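Local coordinates for protein starch synthase I (Hordeum vulgare, PDB 4HLN) that is a two-domain glycosyltransferase of the starch synthase family, carrying alpha-D-glucopyranose units bound to its C-terminal Rossmann-like domain, at residues Pro441-Ile446 and Thr585-Phe590; Ile455-Met460 and Pro521-Pro526; Asp516-Pro521 and Gly528-Tyr533; Thr539-His544 and Asp551-Phe556. One frame throughout, in Å; residues are numbered along the deposited sequence.

Overall arrangement
Strand 442-446 begins contact 1, which does not close until helix 576-592 returns with 585-590, so the other three contacts are nested inside its loop. Residues 455-460, on the helix after that strand, open contact 2. It crosses contact 3: segment 516-521 comes before the loop 521-526 closes contact 2, and helix segment 528-533 then closes contact 3, with Pro521 belonging to both. Contact 4 follows in series, short and local, joining 539-544 to 551-556. Strands 442-446, 517-520 and 540-544 are successive neighbours in one parallel sheet, so the contacts together tie its strands to helices 455-466, 529-536 and 576-592 and to loop segments 521-526 and 551-556.

Contact 1 of 4, residues Pro441-Ile446 and Thr585-Phe590; sequences PLIGFI and TAISTF
Pro441 rests between Ile587 and Phe590, one helical turn apart on helix 576-592, at the point where strand 442-446 enters the parallel sheet of the C-terminal Rossmann-like domain. The contact is purely apolar. Pro441 CG lies 3.9 Å from Ile587 CG2 and 3.8 Å from Phe590 CD2, so a single ring carbon touches both helix residues. The proline ring crosses the isoleucine at about a right angle but meets Phe590 on a slant, and Phe590 CE2 lies against the base of the same proline ring, 3.7 Å from Pro441 CA. The torsions explain the division of labour. Phe590 extends its ring with CG opposite the backbone N (chi1 169°), which carries it toward the strand, while Ile587 splits its branches, CG2 meeting the proline and the longer arm ending at CD1, 4.3 Å from Ile443 CD1.

A second shell completes the packing. Val470, in the loop before strand 471-476, touches both Pro441 and Ile587, and Trp597 meets the Phe590 ring edge-to-face, while Lys594 makes a cation-pi contact with it. On the helix side turned to the bound glycan, Thr585 and Thr589 belong to the pocket. There Thr585 O accepts from Thr589 N and also from Thr589 OG1 at 2.8 Å, the two donors arriving from opposite faces of the carbonyl plane.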
loop_
_atom_site.group_PDB
_atom_site.type_symbol
_atom_site.label_atom_id
_atom_site.label_comp_id
_atom_site.label_asym_id
_atom_site.label_seq_id
_atom_site.Cartn_x
_atom_site.Cartn_y
_atom_site.Cartn_z
ATOM N N PRO A 441 21.689 22.936 -1.041
ATOM C CA PRO A 441 20.732 21.840 -0.851
ATOM C C PRO A 441 20.209 21.335 -2.187
ATOM O O PRO A 441 19.676 22.119 -2.978
ATOM C CB PRO A 441 19.583 22.506 -0.087
ATOM C CG PRO A 441 20.157 23.767 0.466
ATOM C CD PRO A 441 21.161 24.211 -0.531
ATOM N N LEU A 442 20.362 20.040 -2.435
ATOM C CA LEU A 442 19.881 19.440 -3.667
ATOM C C LEU A 442 18.673 18.561 -3.381
ATOM O O LEU A 442 18.725 17.663 -2.538
ATOM C CB LEU A 442 20.992 18.641 -4.337
ATOM C CG LEU A 442 20.602 17.813 -5.564
ATOM C CD1 LEU A 442 19.779 18.611 -6.560
ATOM C CD2 LEU A 442 21.849 17.258 -6.230
ATOM N N ILE A 443 17.583 18.834 -4.085
ATOM C CA ILE A 443 16.304 18.213 -3.802
ATOM C C ILE A 443 15.775 17.456 -5.000
ATOM O O ILE A 443 15.833 17.948 -6.133
ATOM C CB ILE A 443 15.277 19.264 -3.427
ATOM C CG1 ILE A 443 15.695 19.943 -2.131
ATOM C CG2 ILE A 443 13.913 18.631 -3.262
ATOM C CD1 ILE A 443 15.008 21.251 -1.900
ATOM N N GLY A 444 15.249 16.260 -4.735
ATOM C CA GLY A 444 14.755 15.383 -5.779
ATOM C C GLY A 444 13.270 15.071 -5.664
ATOM O O GLY A 444 12.713 14.947 -4.561
ATOM N N PHE A 445 12.625 14.967 -6.821
ATOM C CA PHE A 445 11.329 14.324 -6.916
ATOM C C PHE A 445 11.439 13.222 -7.959
ATOM O O PHE A 445 12.112 13.387 -8.967
ATOM C CB PHE A 445 10.238 15.312 -7.328
ATOM C CG PHE A 445 8.985 14.640 -7.807
ATOM C CD1 PHE A 445 8.875 14.209 -9.126
ATOM C CD2 PHE A 445 7.932 14.401 -6.937
ATOM C CE1 PHE A 445 7.731 13.569 -9.571
ATOM C CE2 PHE A 445 6.784 13.759 -7.377
ATOM C CZ PHE A 445 6.685 13.342 -8.692
ATOM N N ILE A 446 10.771 12.102 -7.726
ATOM C CA ILE A 446 10.815 11.000 -8.677
ATOM C C ILE A 446 9.479 10.278 -8.783
ATOM O O ILE A 446 8.915 9.845 -7.779
ATOM C CB ILE A 446 11.864 9.947 -8.279
ATOM C CG1 ILE A 446 13.252 10.577 -8.140
ATOM C CG2 ILE A 446 11.877 8.807 -9.288
ATOM C CD1 ILE A 446 14.369 9.540 -7.869
ATOM N N THR A 585 12.171 24.283 6.623
ATOM C CA THR A 585 12.610 23.746 7.898
ATOM C C THR A 585 13.760 22.758 7.704
ATOM O O THR A 585 14.751 22.784 8.436
ATOM C CB THR A 585 11.455 23.071 8.626
ATOM O OG1 THR A 585 10.401 24.024 8.816
ATOM C CG2 THR A 585 11.911 22.520 9.973
ATOM N N ALA A 586 13.634 21.891 6.707
ATOM C CA ALA A 586 14.655 20.880 6.473
ATOM C C ALA A 586 15.923 21.533 5.928
ATOM O O ALA A 586 17.030 21.215 6.355
ATOM C CB ALA A 586 14.144 19.800 5.523
ATOM N N ILE A 587 15.748 22.453 4.988
ATOM C CA ILE A 587 16.870 23.164 4.393
ATOM C C ILE A 587 17.727 23.876 5.432
ATOM O O ILE A 587 18.956 23.825 5.370
ATOM C CB ILE A 587 16.393 24.184 3.356
ATOM C CG1 ILE A 587 15.874 23.456 2.116
ATOM C CG2 ILE A 587 17.526 25.104 2.975
ATOM C CD1 ILE A 587 15.445 24.380 1.000
ATOM N N SER A 588 17.077 24.538 6.382
ATOM C CA SER A 588 17.783 25.220 7.460
ATOM C C SER A 588 18.640 24.234 8.231
ATOM O O SER A 588 19.845 24.423 8.382
ATOM C CB SER A 588 16.788 25.880 8.407
ATOM O OG SER A 588 16.053 26.882 7.726
ATOM N N THR A 589 18.004 23.178 8.715
ATOM C CA THR A 589 18.701 22.107 9.404
ATOM C C THR A 589 19.910 21.603 8.612
ATOM O O THR A 589 20.959 21.297 9.181
ATOM C CB THR A 589 17.749 20.946 9.621
ATOM O OG1 THR A 589 16.512 21.448 10.151
ATOM C CG2 THR A 589 18.358 19.912 10.568
ATOM N N PHE A 590 19.756 21.520 7.296
ATOM C CA PHE A 590 20.812 21.015 6.437
ATOM C C PHE A 590 22.019 21.940 6.458
ATOM O O PHE A 590 23.161 21.479 6.523
ATOM C CB PHE A 590 20.308 20.835 5.002
ATOM C CG PHE A 590 21.403 20.561 4.003
ATOM C CD1 PHE A 590 22.050 19.327 3.974
ATOM C CD2 PHE A 590 21.791 21.533 3.094
ATOM C CE1 PHE A 590 23.066 19.075 3.056
ATOM C CE2 PHE A 590 22.799 21.284 2.179
ATOM C CZ PHE A 590 23.441 20.055 2.162
#

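Contact 2 of 4, residues Ile455-Met460 and Pro521-Pro526; sequences IDLIKM and PSRFEP
Pro521 meets Ile458 at the start of the loop that leaves strand 517-520. Its CG is 3.9 Å from Ile458 CD1 and 4.1 Å from Ile458 CG1, and the two side chains cross at about a right angle, the end of the isoleucine lying against one corner of the ring. Phe445 of strand 442-446 packs on both residues, and Met579 of helix 576-592 also touches the proline.

Ser522 turns away from the helix, and its carbonyl oxygen accepts a hydrogen bond from His544 ND1. Arg523 then returns to it. Its chain runs extended from CG to NE and brings NH2 to Asp456 OD1 at 3.0 Å, a salt bridge with an N-H...O angle of 146°. Asp456 offers the syn lone pair of OD1, and that oxygen lies at the guanidinium edge, 13° out of its plane. The carboxylate and guanidinium planes are 23° apart, yet the contact is made by one nitrogen, since OD2 also has NH2 as its nearest arginine atom, at 3.2 Å.

The geometry fits a Rossmann-like alpha/beta domain, in which loops after parallel strands pass the N-terminal turns of helices; Asp456 stands in the first turn of helix 455-466. Alongside the bridge, Leu457 CD2 approaches the same NH2 at 3.8 Å. A second bond, from Arg523 NE to Tyr451 O, grips the same NE/NH2 edge of the guanidinium and helps fix its rotation.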
loop_
_atom_site.group_PDB
_atom_site.type_symbol
_atom_site.label_atom_id
_atom_site.label_comp_id
_atom_site.label_asym_id
_atom_site.label_seq_id
_atom_site.Cartn_x
_atom_site.Cartn_y
_atom_site.Cartn_z
ATOM N N ILE A 455 1.932 16.215 -8.100
ATOM C CA ILE A 455 2.449 17.021 -9.198
ATOM C C ILE A 455 2.091 18.511 -9.140
ATOM O O ILE A 455 2.973 19.362 -9.234
ATOM C CB ILE A 455 1.993 16.419 -10.542
ATOM C CG1 ILE A 455 2.880 15.231 -10.887
ATOM C CG2 ILE A 455 2.068 17.419 -11.634
ATOM C CD1 ILE A 455 4.264 15.348 -10.295
ATOM N N ASP A 456 0.805 18.821 -8.984
ATOM C CA ASP A 456 0.331 20.210 -9.025
ATOM C C ASP A 456 0.830 21.080 -7.872
ATOM O O ASP A 456 1.002 22.282 -8.044
ATOM C CB ASP A 456 -1.196 20.274 -9.103
ATOM C CG ASP A 456 -1.876 19.564 -7.937
ATOM O OD1 ASP A 456 -1.535 18.386 -7.668
ATOM O OD2 ASP A 456 -2.749 20.186 -7.287
ATOM N N LEU A 457 1.045 20.486 -6.701
ATOM C CA LEU A 457 1.639 21.207 -5.577
ATOM C C LEU A 457 3.010 21.750 -5.951
ATOM O O LEU A 457 3.323 22.914 -5.715
ATOM C CB LEU A 457 1.815 20.286 -4.375
ATOM C CG LEU A 457 0.694 20.187 -3.340
ATOM C CD1 LEU A 457 0.460 21.531 -2.664
ATOM C CD2 LEU A 457 -0.591 19.638 -3.960
ATOM N N ILE A 458 3.838 20.883 -6.512
ATOM C CA ILE A 458 5.181 21.262 -6.908
ATOM C C ILE A 458 5.133 22.388 -7.932
ATOM O O ILE A 458 5.883 23.353 -7.833
ATOM C CB ILE A 458 5.941 20.052 -7.456
ATOM C CG1 ILE A 458 6.351 19.129 -6.296
ATOM C CG2 ILE A 458 7.141 20.499 -8.288
ATOM C CD1 ILE A 458 6.993 17.809 -6.736
ATOM N N LYS A 459 4.227 22.269 -8.897
ATOM C CA LYS A 459 3.998 23.308 -9.901
ATOM C C LYS A 459 3.753 24.687 -9.265
ATOM O O LYS A 459 4.172 25.715 -9.799
ATOM C CB LYS A 459 2.815 22.905 -10.787
ATOM C CG LYS A 459 2.612 23.740 -12.041
ATOM C CD LYS A 459 1.597 23.062 -12.963
ATOM C CE LYS A 459 1.571 23.690 -14.354
ATOM N NZ LYS A 459 0.928 22.789 -15.366
ATOM N N MET A 460 3.087 24.704 -8.115
ATOM C CA MET A 460 2.706 25.958 -7.467
ATOM C C MET A 460 3.786 26.476 -6.527
ATOM O O MET A 460 3.935 27.686 -6.350
ATOM C CB MET A 460 1.387 25.805 -6.692
ATOM C CG MET A 460 0.236 25.151 -7.464
ATOM S SD MET A 460 -0.246 25.957 -9.014
ATOM C CE MET A 460 -1.466 24.803 -9.653
ATOM N N PRO A 521 5.186 14.512 -2.232
ATOM C CA PRO A 521 3.894 15.149 -1.935
ATOM C C PRO A 521 2.679 14.310 -2.382
ATOM O O PRO A 521 1.718 14.852 -2.920
ATOM C CB PRO A 521 3.970 16.456 -2.731
ATOM C CG PRO A 521 4.842 16.119 -3.902
ATOM C CD PRO A 521 5.845 15.089 -3.417
ATOM N N SER A 522 2.734 13.001 -2.153
ATOM C CA SER A 522 1.655 12.095 -2.538
ATOM C C SER A 522 0.411 12.334 -1.707
ATOM O O SER A 522 0.506 12.610 -0.511
ATOM C CB SER A 522 2.095 10.645 -2.364
ATOM O OG SER A 522 3.057 10.267 -3.331
ATOM N N ARG A 523 -0.751 12.200 -2.348
ATOM C CA ARG A 523 -2.048 12.505 -1.739
ATOM C C ARG A 523 -2.591 11.422 -0.825
ATOM O O ARG A 523 -3.273 11.711 0.151
ATOM C CB ARG A 523 -3.090 12.731 -2.823
ATOM C CG ARG A 523 -2.676 13.717 -3.836
ATOM C CD ARG A 523 -3.822 14.074 -4.739
ATOM N NE ARG A 523 -3.502 15.328 -5.399
ATOM C CZ ARG A 523 -3.795 16.511 -4.883
ATOM N NH1 ARG A 523 -4.440 16.578 -3.719
ATOM N NH2 ARG A 523 -3.457 17.614 -5.536
ATOM N N PHE A 524 -2.317 10.173 -1.165
ATOM C CA PHE A 524 -2.922 9.057 -0.466
ATOM C C PHE A 524 -2.226 7.779 -0.923
ATOM O O PHE A 524 -2.770 7.009 -1.708
ATOM C CB PHE A 524 -4.415 9.017 -0.793
ATOM C CG PHE A 524 -5.266 8.486 0.324
ATOM C CD1 PHE A 524 -6.204 7.484 0.085
ATOM C CD2 PHE A 524 -5.123 8.979 1.612
ATOM C CE1 PHE A 524 -6.979 6.992 1.106
ATOM C CE2 PHE A 524 -5.897 8.491 2.635
ATOM C CZ PHE A 524 -6.827 7.497 2.386
ATOM N N GLU A 525 -1.009 7.568 -0.443
ATOM C CA GLU A 525 -0.155 6.524 -1.000
ATOM C C GLU A 525 -0.132 5.249 -0.167
ATOM O O GLU A 525 0.404 5.232 0.939
ATOM C CB GLU A 525 1.274 7.042 -1.214
ATOM C CG GLU A 525 2.158 6.065 -1.968
ATOM C CD GLU A 525 1.721 5.850 -3.414
ATOM O OE1 GLU A 525 1.350 4.702 -3.771
ATOM O OE2 GLU A 525 1.765 6.832 -4.192
ATOM N N PRO A 526 -0.704 4.166 -0.714
ATOM C CA PRO A 526 -0.717 2.867 -0.045
ATOM C C PRO A 526 0.623 2.163 -0.259
ATOM O O PRO A 526 0.987 1.266 0.495
ATOM C CB PRO A 526 -1.832 2.124 -0.780
ATOM C CG PRO A 526 -1.749 2.641 -2.161
ATOM C CD PRO A 526 -1.294 4.088 -2.061
#

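Contact 3 of 4, residues Asp516-Pro521 and Gly528-Tyr533; sequences DILLMP and GLNQLY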
loop_
_atom_site.group_PDB
_atom_site.type_symbol
_atom_site.label_atom_id
_atom_site.label_comp_id
_atom_site.label_asym_id
_atom_site.label_seq_id
_atom_site.Cartn_x
_atom_site.Cartn_y
_atom_site.Cartn_z
ATOM N N ASP A 516 20.076 15.474 -1.339
ATOM C CA ASP A 516 20.127 15.581 0.111
ATOM C C ASP A 516 18.744 15.322 0.672
ATOM O O ASP A 516 18.594 14.699 1.728
ATOM C CB ASP A 516 20.627 16.966 0.520
ATOM C CG ASP A 516 22.007 17.276 -0.050
ATOM O OD1 ASP A 516 22.949 16.480 0.189
ATOM O OD2 ASP A 516 22.139 18.299 -0.763
ATOM N N ILE A 517 17.743 15.793 -0.068
ATOM C CA ILE A 517 16.343 15.658 0.302
ATOM C C ILE A 517 15.554 15.070 -0.850
ATOM O O ILE A 517 15.812 15.380 -2.010
ATOM C CB ILE A 517 15.732 17.028 0.617
ATOM C CG1 ILE A 517 16.489 17.685 1.768
ATOM C CG2 ILE A 517 14.218 16.923 0.900
ATOM C CD1 ILE A 517 16.081 19.105 1.986
ATOM N N LEU A 518 14.591 14.216 -0.527
ATOM C CA LEU A 518 13.692 13.690 -1.534
ATOM C C LEU A 518 12.296 14.084 -1.138
ATOM O O LEU A 518 11.924 13.995 0.030
ATOM C CB LEU A 518 13.813 12.182 -1.622
ATOM C CG LEU A 518 13.396 11.590 -2.964
ATOM C CD1 LEU A 518 14.487 11.811 -3.996
ATOM C CD2 LEU A 518 13.113 10.102 -2.807
ATOM N N LEU A 519 11.525 14.540 -2.112
ATOM C CA LEU A 519 10.210 15.115 -1.836
ATOM C C LEU A 519 9.069 14.231 -2.360
ATOM O O LEU A 519 8.987 13.943 -3.558
ATOM C CB LEU A 519 10.137 16.508 -2.454
ATOM C CG LEU A 519 8.813 17.253 -2.369
ATOM C CD1 LEU A 519 8.424 17.421 -0.910
ATOM C CD2 LEU A 519 8.938 18.599 -3.074
ATOM N N MET A 520 8.194 13.796 -1.457
ATOM C CA MET A 520 7.044 12.988 -1.842
ATOM C C MET A 520 5.749 13.646 -1.385
ATOM O O MET A 520 5.263 13.393 -0.282
ATOM C CB MET A 520 7.148 11.568 -1.271
ATOM C CG MET A 520 8.279 10.713 -1.843
ATOM S SD MET A 520 9.909 10.978 -1.090
ATOM C CE MET A 520 9.542 10.641 0.630
ATOM N N PRO A 521 5.186 14.512 -2.232
ATOM C CA PRO A 521 3.894 15.149 -1.935
ATOM C C PRO A 521 2.679 14.310 -2.382
ATOM O O PRO A 521 1.718 14.852 -2.920
ATOM C CB PRO A 521 3.970 16.456 -2.731
ATOM C CG PRO A 521 4.842 16.119 -3.902
ATOM C CD PRO A 521 5.845 15.089 -3.417
ATOM N N GLY A 528 4.069 3.570 -0.524
ATOM C CA GLY A 528 5.078 4.614 -0.450
ATOM C C GLY A 528 6.494 4.074 -0.345
ATOM O O GLY A 528 7.036 3.925 0.751
ATOM N N LEU A 529 7.109 3.784 -1.483
ATOM C CA LEU A 529 8.432 3.192 -1.464
ATOM C C LEU A 529 9.521 4.237 -1.499
ATOM O O LEU A 529 10.633 3.991 -1.030
ATOM C CB LEU A 529 8.597 2.185 -2.599
ATOM C CG LEU A 529 7.696 0.955 -2.414
ATOM C CD1 LEU A 529 7.981 -0.136 -3.432
ATOM C CD2 LEU A 529 7.856 0.404 -1.014
ATOM N N ASN A 530 9.215 5.409 -2.040
ATOM C CA ASN A 530 10.260 6.417 -2.168
ATOM C C ASN A 530 10.875 6.824 -0.820
ATOM O O ASN A 530 12.093 6.991 -0.732
ATOM C CB ASN A 530 9.808 7.612 -3.022
ATOM C CG ASN A 530 9.812 7.292 -4.517
ATOM O OD1 ASN A 530 9.749 6.127 -4.909
ATOM N ND2 ASN A 530 9.892 8.324 -5.355
ATOM N N GLN A 531 10.043 6.951 0.220
ATOM C CA GLN A 531 10.515 7.090 1.612
ATOM C C GLN A 531 11.643 6.124 1.946
ATOM O O GLN A 531 12.714 6.514 2.418
ATOM C CB GLN A 531 9.405 6.738 2.606
ATOM C CG GLN A 531 8.277 7.690 2.674
ATOM C CD GLN A 531 7.146 7.293 1.773
ATOM O OE1 GLN A 531 7.304 7.177 0.550
ATOM N NE2 GLN A 531 5.984 7.086 2.369
ATOM N N LEU A 532 11.362 4.843 1.731
ATOM C CA LEU A 532 12.247 3.772 2.146
ATOM C C LEU A 532 13.575 3.852 1.402
ATOM O O LEU A 532 14.646 3.751 2.016
ATOM C CB LEU A 532 11.567 2.418 1.926
ATOM C CG LEU A 532 10.099 2.371 2.373
ATOM C CD1 LEU A 532 9.580 0.944 2.411
ATOM C CD2 LEU A 532 9.940 3.014 3.747
ATOM N N TYR A 533 13.504 4.040 0.084
ATOM C CA TYR A 533 14.710 4.218 -0.715
ATOM C C TYR A 533 15.514 5.411 -0.211
ATOM O O TYR A 533 16.733 5.323 -0.010
ATOM C CB TYR A 533 14.352 4.436 -2.176
ATOM C CG TYR A 533 13.582 3.309 -2.815
ATOM C CD1 TYR A 533 13.851 1.986 -2.503
ATOM C CD2 TYR A 533 12.584 3.573 -3.742
ATOM C CE1 TYR A 533 13.142 0.955 -3.103
ATOM C CE2 TYR A 533 11.878 2.559 -4.347
ATOM C CZ TYR A 533 12.156 1.254 -4.022
ATOM O OH TYR A 533 11.448 0.252 -4.632
#
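Of the flat groups, the carboxamides of Asn530 and Gln531 meet strand 517-520 mainly through the carbons that carry them, and the Tyr533 ring stands apart from the strand. One face of that ring takes Leu529 O, 3.3 Å above its plane and offset toward the rim, and Trp401 stacks on the tyrosine as well.

Asn530 supplies the central contact. Its CB is 3.7 Å from Met520 CG and 3.9 Å from Met520 SD, the two side chains meeting on a slant. From the same strand face, Leu518 CD2 comes within 3.9 Å of Asn530 O, the leucine crossing the asparagine at about a right angle. The methionine does not run straight. Bends at chi2 (83°) and chi3 (57°) fold its methyl end back over the helix, setting CE 3.7 Å from Gln531 N and 3.8 Å from Gln531 CG. Gln531 starts out pointing away from the strand, but its CG meets that methyl, and the bend at chi2 turns the amide so that OE1 also comes near it.

Strand residues Leu518 and Met520, two apart, therefore use the same sheet face. Pro541 and Val543 of the neighbouring strand also touch Met520. The axes of strand 517-520 and helix 529-533 pass at 9.0 Å and run 171° apart, nearly antiparallel, as expected for the first strand and helix of a beta-alpha-beta crossover in a Rossmann-like domain.

Contact 4 of 4, residues Thr539-His544 and Asp551-Phe556; sequences TVPVVH and DTVETF. With GLC (alpha-D-glucopyranose), chain B; GLC (alpha-D-glucopyranose), chain C.
Strand 540-544 of the parallel Rossmann-like sheet sets Pro541 and Val543, two residues apart on one face, against Val553 of the loop that leads on to the glycan-binding residue Phe556. One methyl does most of the work. Val553 CG2 lies 3.9 Å from Pro541 CG and also 3.9 Å from Val543 CG1, wedged between the two. Toward the proline the approach is slanted; toward Val543 the two valines slide past each other in opposite directions, and Val543 CG1 also touches Val553 CB at 3.9 Å. Val543 aims that methyl at the loop because CG1 sits between the backbone N and the carbonyl carbon (chi1 56°). All three residues are buried, and the evidence for cohesion here is apolar packing alone.

Three residues on, the loop reaches the bound sugar. GLC of chain B places O3 at the edge of the Phe556 ring, in its plane, nearest to CE1. The carbonyl side of Phe556 faces GLC of chain C, though the closest separations are too short to be weighed at 2.70 Å. Trp569, Thr585 and Thr589 belong to the same pocket.

On the sheet, Pro541 also packs on Met535 of helix 529-536, while Gln531 of that helix touches Val553. Val542 turns to the other face, against Ile517 and Leu519, and Phe556 leans on Leu600 and Arg603 of helix 594-606.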
loop_
_atom_site.group_PDB
_atom_site.type_symbol
_atom_site.label_atom_id
_atom_site.label_comp_id
_atom_site.label_asym_id
_atom_site.label_seq_id
_atom_site.Cartn_x
_atom_site.Cartn_y
_atom_site.Cartn_z
ATOM N N THR A 539 19.116 9.774 2.235
ATOM C CA THR A 539 18.463 10.931 1.666
ATOM C C THR A 539 17.227 11.209 2.494
ATOM O O THR A 539 16.357 10.352 2.637
ATOM C CB THR A 539 18.101 10.698 0.204
ATOM O OG1 THR A 539 19.292 10.358 -0.515
ATOM C CG2 THR A 539 17.461 11.950 -0.410
ATOM N N VAL A 540 17.171 12.404 3.065
ATOM C CA VAL A 540 16.122 12.737 4.008
ATOM C C VAL A 540 14.828 13.031 3.281
ATOM O O VAL A 540 14.769 13.892 2.407
ATOM C CB VAL A 540 16.511 13.914 4.912
ATOM C CG1 VAL A 540 15.335 14.319 5.764
ATOM C CG2 VAL A 540 17.671 13.528 5.799
ATOM N N PRO A 541 13.783 12.287 3.628
ATOM C CA PRO A 541 12.508 12.448 2.945
ATOM C C PRO A 541 11.660 13.550 3.554
ATOM O O PRO A 541 11.649 13.738 4.772
ATOM C CB PRO A 541 11.842 11.085 3.153
ATOM C CG PRO A 541 12.386 10.591 4.445
ATOM C CD PRO A 541 13.815 11.080 4.472
ATOM N N VAL A 542 10.971 14.281 2.686
ATOM C CA VAL A 542 9.917 15.202 3.085
ATOM C C VAL A 542 8.621 14.765 2.396
ATOM O O VAL A 542 8.503 14.790 1.171
ATOM C CB VAL A 542 10.256 16.648 2.692
ATOM C CG1 VAL A 542 9.011 17.534 2.763
ATOM C CG2 VAL A 542 11.378 17.181 3.564
ATOM N N VAL A 543 7.645 14.369 3.194
ATOM C CA VAL A 543 6.491 13.669 2.669
ATOM C C VAL A 543 5.173 14.167 3.271
ATOM O O VAL A 543 5.130 14.609 4.422
ATOM C CB VAL A 543 6.659 12.159 2.924
ATOM C CG1 VAL A 543 6.870 11.901 4.407
ATOM C CG2 VAL A 543 5.466 11.385 2.399
ATOM N N HIS A 544 4.102 14.114 2.481
ATOM C CA HIS A 544 2.768 14.413 2.999
ATOM C C HIS A 544 2.296 13.347 3.975
ATOM O O HIS A 544 2.300 12.156 3.646
ATOM C CB HIS A 544 1.739 14.507 1.879
ATOM C CG HIS A 544 0.328 14.553 2.382
ATOM N ND1 HIS A 544 -0.747 14.107 1.643
ATOM C CD2 HIS A 544 -0.181 14.989 3.558
ATOM C CE1 HIS A 544 -1.858 14.272 2.339
ATOM N NE2 HIS A 544 -1.541 14.801 3.509
ATOM N N ASP A 551 4.596 6.068 12.501
ATOM C CA ASP A 551 4.498 6.381 11.079
ATOM C C ASP A 551 5.774 6.012 10.308
ATOM O O ASP A 551 6.871 5.910 10.885
ATOM C CB ASP A 551 4.084 7.842 10.863
ATOM C CG ASP A 551 2.615 8.102 11.246
ATOM O OD1 ASP A 551 1.768 7.205 11.025
ATOM O OD2 ASP A 551 2.308 9.201 11.772
ATOM N N THR A 552 5.617 5.786 9.005
ATOM C CA THR A 552 6.724 5.334 8.160
ATOM C C THR A 552 7.872 6.352 8.098
ATOM O O THR A 552 9.048 5.974 8.057
ATOM C CB THR A 552 6.238 4.938 6.745
ATOM O OG1 THR A 552 6.928 5.711 5.761
ATOM C CG2 THR A 552 4.740 5.166 6.613
ATOM N N VAL A 553 7.521 7.638 8.095
ATOM C CA VAL A 553 8.488 8.707 8.351
ATOM C C VAL A 553 8.132 9.440 9.644
ATOM O O VAL A 553 7.111 10.126 9.723
ATOM C CB VAL A 553 8.551 9.731 7.197
ATOM C CG1 VAL A 553 9.399 10.936 7.591
ATOM C CG2 VAL A 553 9.078 9.080 5.933
ATOM N N GLU A 554 8.977 9.280 10.656
ATOM C CA GLU A 554 8.801 9.967 11.929
ATOM C C GLU A 554 9.396 11.381 11.842
ATOM O O GLU A 554 10.590 11.549 11.577
ATOM C CB GLU A 554 9.464 9.150 13.041
ATOM C CG GLU A 554 9.277 9.696 14.443
ATOM C CD GLU A 554 10.120 8.951 15.473
ATOM O OE1 GLU A 554 10.405 9.534 16.543
ATOM O OE2 GLU A 554 10.499 7.787 15.209
ATOM N N THR A 555 8.565 12.401 12.038
ATOM C CA THR A 555 9.040 13.776 11.899
ATOM C C THR A 555 10.180 14.088 12.870
ATOM O O THR A 555 10.200 13.606 14.001
ATOM C CB THR A 555 7.913 14.808 12.079
ATOM O OG1 THR A 555 6.904 14.597 11.088
ATOM C CG2 THR A 555 8.461 16.222 11.927
ATOM N N PHE A 556 11.127 14.903 12.412
ATOM C CA PHE A 556 12.297 15.266 13.201
ATOM C C PHE A 556 11.950 16.021 14.467
ATOM O O PHE A 556 11.164 16.970 14.450
ATOM C CB PHE A 556 13.242 16.131 12.380
ATOM C CG PHE A 556 14.505 16.478 13.097
ATOM C CD1 PHE A 556 14.966 17.780 13.128
ATOM C CD2 PHE A 556 15.238 15.494 13.748
ATOM C CE1 PHE A 556 16.151 18.098 13.794
ATOM C CE2 PHE A 556 16.423 15.804 14.412
ATOM C CZ PHE A 556 16.877 17.110 14.437
HETATM C C1 GLC B . 12.749 22.431 14.287
HETATM C C2 GLC B . 13.867 21.474 13.816
HETATM C C3 GLC B . 15.230 21.507 14.543
HETATM C C4 GLC B . 15.658 22.848 15.126
HETATM C C5 GLC B . 14.440 23.689 15.514
HETATM C C6 GLC B . 14.873 25.138 15.722
HETATM O O2 GLC B . 13.392 20.148 13.771
HETATM O O3 GLC B . 16.235 21.168 13.610
HETATM O O4 GLC B . 16.550 22.658 16.237
HETATM O O5 GLC B . 13.398 23.674 14.540
HETATM O O6 GLC B . 14.648 25.868 14.538
HETATM C C1 GLC C . 8.693 19.287 16.005
HETATM C C2 GLC C . 9.445 19.760 17.232
HETATM C C3 GLC C . 10.423 20.895 16.892
HETATM C C4 GLC C . 11.207 20.775 15.570
HETATM C C5 GLC C . 10.246 20.238 14.505
HETATM C C6 GLC C . 10.922 19.845 13.204
HETATM O O2 GLC C . 8.492 20.197 18.182
HETATM O O3 GLC C . 11.338 21.005 17.958
HETATM O O4 GLC C . 11.750 22.082 15.323
HETATM O O5 GLC C . 9.626 19.061 14.980
HETATM O O6 GLC C . 10.198 20.396 12.133
#